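Local coordinates for protein bradyzoite pseudokinase 1 (Toxoplasma gondii, PDB 6M7Z) that is a divergent member of the kinase family, lacking the glycine-rich loop, that regulates the membrane ultrastructure of the parasitophorous vacuole, at residues Ser176-Val184 / Glu306-Tyr314. Residues are numbered along the deposited sequence; the frame is centred on the assembly and turned at random.
Sequences SVLPDGTVV and EGKARPFRY
R310 lays its guanidinium over the D180-T182 corner of a beta hairpin and makes the polar half of the contact. Bent at CB-CG (chi2 -69°), its chain folds back over its own backbone, where NH1 gives two nearly straight bonds, to G307 O (2.8 Å) and to A309 O (2.7 Å). Both oxygens lie close to the guanidinium plane, so together they fix its rotation. One face is thereby turned to T182, whose OG1 sits 3.3 Å above the plane, shifted toward the rim; no hydrogen bond joins the two. That hydroxyl donates instead to D180 OD1, which also takes the backbone N-H of T182 from the same face of the carboxylate, the latter bond closing an Asx turn. R310 NE reaches D180 O at 2.8 Å, but the bond is strongly bent and weak. The carboxylate, tilted about 30° from the guanidinium, keeps OD2 4.0 Å from R310 NH2, beyond a salt bridge and well out of the guanidinium plane, with no N-H aimed at it, so any attraction is probably one of charge alone. G181, without a side chain, lets R310 CD pack against its carbonyl carbon.

Farther along, the contact turns apolar. V183 CG2 meets the F312 ring at its edge, 3.8 Å from CE2, and also touches the P311 ring; V177 CG2 approaches CE2 obliquely. A water joins G181 O to F312 N.

Strands 175-177 and 183-185 are consistent with the beta hairpin after the catalytic loop in a kinase C-lobe, here met by the chain's end. Leaving helix 301-306 through a Schellman motif at G307, the tail packs A309 and P311 on N152 of helix 146-161, where V183 also arrives, so tail, hairpin and helix meet there.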
# COMPACT_ATOMS: atom_id res chain seq x y z
N SER A 176 2.66 -3.96 2.83
CA SER A 176 3.30 -3.72 4.11
C SER A 176 2.50 -4.39 5.24
O SER A 176 1.34 -4.76 5.08
CB SER A 176 3.50 -2.25 4.35
OG SER A 176 2.27 -1.58 4.55
N VAL A 177 3.17 -4.58 6.37
CA VAL A 177 2.61 -5.28 7.50
C VAL A 177 2.31 -4.24 8.58
O VAL A 177 3.23 -3.58 9.04
CB VAL A 177 3.57 -6.36 8.02
CG1 VAL A 177 2.96 -7.11 9.20
CG2 VAL A 177 3.99 -7.33 6.92
N LEU A 178 1.04 -4.10 8.95
CA LEU A 178 0.65 -3.13 9.98
C LEU A 178 1.04 -3.70 11.34
O LEU A 178 1.32 -4.90 11.48
CB LEU A 178 -0.85 -2.85 9.89
CG LEU A 178 -1.31 -2.18 8.58
CD1 LEU A 178 -2.81 -1.88 8.63
CD2 LEU A 178 -0.52 -0.91 8.31
N PRO A 179 1.13 -2.85 12.40
CA PRO A 179 1.44 -3.34 13.74
C PRO A 179 0.55 -4.51 14.21
O PRO A 179 1.06 -5.42 14.84
CB PRO A 179 1.30 -2.11 14.62
CG PRO A 179 1.65 -0.98 13.67
CD PRO A 179 1.03 -1.39 12.35
N ASP A 180 -0.74 -4.52 13.85
CA ASP A 180 -1.61 -5.62 14.30
C ASP A 180 -1.39 -6.90 13.46
O ASP A 180 -2.02 -7.92 13.73
CB ASP A 180 -3.08 -5.19 14.36
CG ASP A 180 -3.73 -4.93 13.02
OD1 ASP A 180 -3.04 -5.12 11.97
OD2 ASP A 180 -4.92 -4.52 13.04
N GLY A 181 -0.52 -6.84 12.44
CA GLY A 181 -0.15 -8.02 11.61
C GLY A 181 -0.95 -8.14 10.32
O GLY A 181 -0.69 -9.08 9.53
N THR A 182 -1.92 -7.25 10.09
CA THR A 182 -2.64 -7.18 8.82
C THR A 182 -1.65 -6.81 7.71
O THR A 182 -0.82 -5.93 7.90
CB THR A 182 -3.76 -6.12 8.84
OG1 THR A 182 -4.52 -6.26 10.04
CG2 THR A 182 -4.70 -6.21 7.66
N VAL A 183 -1.75 -7.50 6.56
CA VAL A 183 -0.95 -7.18 5.38
C VAL A 183 -1.85 -6.41 4.42
O VAL A 183 -2.89 -6.91 4.03
CB VAL A 183 -0.37 -8.44 4.74
CG1 VAL A 183 0.33 -8.13 3.43
CG2 VAL A 183 0.56 -9.16 5.69
N VAL A 184 -1.40 -5.21 4.02
CA VAL A 184 -2.20 -4.26 3.24
C VAL A 184 -1.44 -3.82 1.99
O VAL A 184 -0.22 -3.83 1.97
CB VAL A 184 -2.62 -3.03 4.08
CG1 VAL A 184 -3.44 -3.47 5.30
CG2 VAL A 184 -1.42 -2.18 4.49
N GLU A 306 -11.88 -9.64 4.86
CA GLU A 306 -12.32 -8.88 6.04
C GLU A 306 -11.10 -8.45 6.86
O GLU A 306 -11.24 -7.64 7.78
CB GLU A 306 -13.27 -9.69 6.93
CG GLU A 306 -14.68 -9.85 6.37
CD GLU A 306 -15.28 -8.66 5.63
OE1 GLU A 306 -15.76 -8.86 4.48
OE2 GLU A 306 -15.29 -7.54 6.19
N GLY A 307 -9.93 -9.00 6.55
CA GLY A 307 -8.66 -8.52 7.09
C GLY A 307 -8.23 -9.27 8.34
O GLY A 307 -7.51 -8.72 9.18
N LYS A 308 -8.63 -10.55 8.41
CA LYS A 308 -8.41 -11.38 9.59
C LYS A 308 -7.19 -12.29 9.40
O LYS A 308 -6.75 -12.89 10.38
CB LYS A 308 -9.69 -12.17 9.90
CG LYS A 308 -10.68 -11.37 10.75
CD LYS A 308 -12.14 -11.77 10.61
CE LYS A 308 -13.05 -10.70 11.17
NZ LYS A 308 -14.44 -10.86 10.71
N ALA A 309 -6.64 -12.36 8.18
CA ALA A 309 -5.45 -13.16 7.94
C ALA A 309 -4.24 -12.53 8.64
O ALA A 309 -4.13 -11.31 8.76
CB ALA A 309 -5.21 -13.34 6.47
N ARG A 310 -3.34 -13.40 9.12
CA ARG A 310 -2.12 -13.01 9.79
C ARG A 310 -1.02 -13.94 9.28
O ARG A 310 -0.56 -14.84 9.98
CB ARG A 310 -2.30 -13.07 11.31
CG ARG A 310 -3.32 -12.09 11.88
CD ARG A 310 -2.86 -10.65 11.78
NE ARG A 310 -3.78 -9.70 12.40
CZ ARG A 310 -4.92 -9.28 11.86
NH1 ARG A 310 -5.29 -9.71 10.66
NH2 ARG A 310 -5.68 -8.43 12.52
N PRO A 311 -0.56 -13.73 8.03
CA PRO A 311 0.41 -14.63 7.40
C PRO A 311 1.76 -14.73 8.13
O PRO A 311 2.50 -15.69 7.88
CB PRO A 311 0.66 -14.03 6.00
CG PRO A 311 -0.45 -13.00 5.80
CD PRO A 311 -0.90 -12.59 7.17
N PHE A 312 2.08 -13.74 8.98
CA PHE A 312 3.38 -13.62 9.64
C PHE A 312 3.33 -14.03 11.12
O PHE A 312 4.35 -13.92 11.79
CB PHE A 312 3.93 -12.20 9.50
CG PHE A 312 4.38 -11.83 8.11
CD1 PHE A 312 5.62 -12.21 7.64
CD2 PHE A 312 3.55 -11.09 7.26
CE1 PHE A 312 6.02 -11.89 6.35
CE2 PHE A 312 3.95 -10.79 5.97
CZ PHE A 312 5.18 -11.17 5.53
N ARG A 313 2.19 -14.54 11.61
CA ARG A 313 2.12 -15.20 12.94
C ARG A 313 2.61 -16.66 12.82
O ARG A 313 2.39 -17.29 11.79
CB ARG A 313 0.69 -15.17 13.48
CG ARG A 313 0.49 -14.21 14.65
CD ARG A 313 -0.98 -14.08 15.02
NE ARG A 313 -1.20 -13.51 16.35
CZ ARG A 313 -2.31 -12.88 16.74
NH1 ARG A 313 -3.25 -12.58 15.86
NH2 ARG A 313 -2.48 -12.56 18.01
N TYR A 314 3.26 -17.19 13.86
CA TYR A 314 3.35 -18.66 14.07
C TYR A 314 2.70 -19.03 15.40
O TYR A 314 1.55 -19.45 15.44
CB TYR A 314 4.79 -19.17 14.07
CG TYR A 314 5.70 -18.45 15.04
CD1 TYR A 314 5.53 -18.55 16.41
CD2 TYR A 314 6.76 -17.68 14.58
CE1 TYR A 314 6.37 -17.90 17.30
CE2 TYR A 314 7.61 -17.02 15.45
CZ TYR A 314 7.41 -17.12 16.82
OH TYR A 314 8.25 -16.47 17.67
O HOH W 1 0.72 -11.44 9.85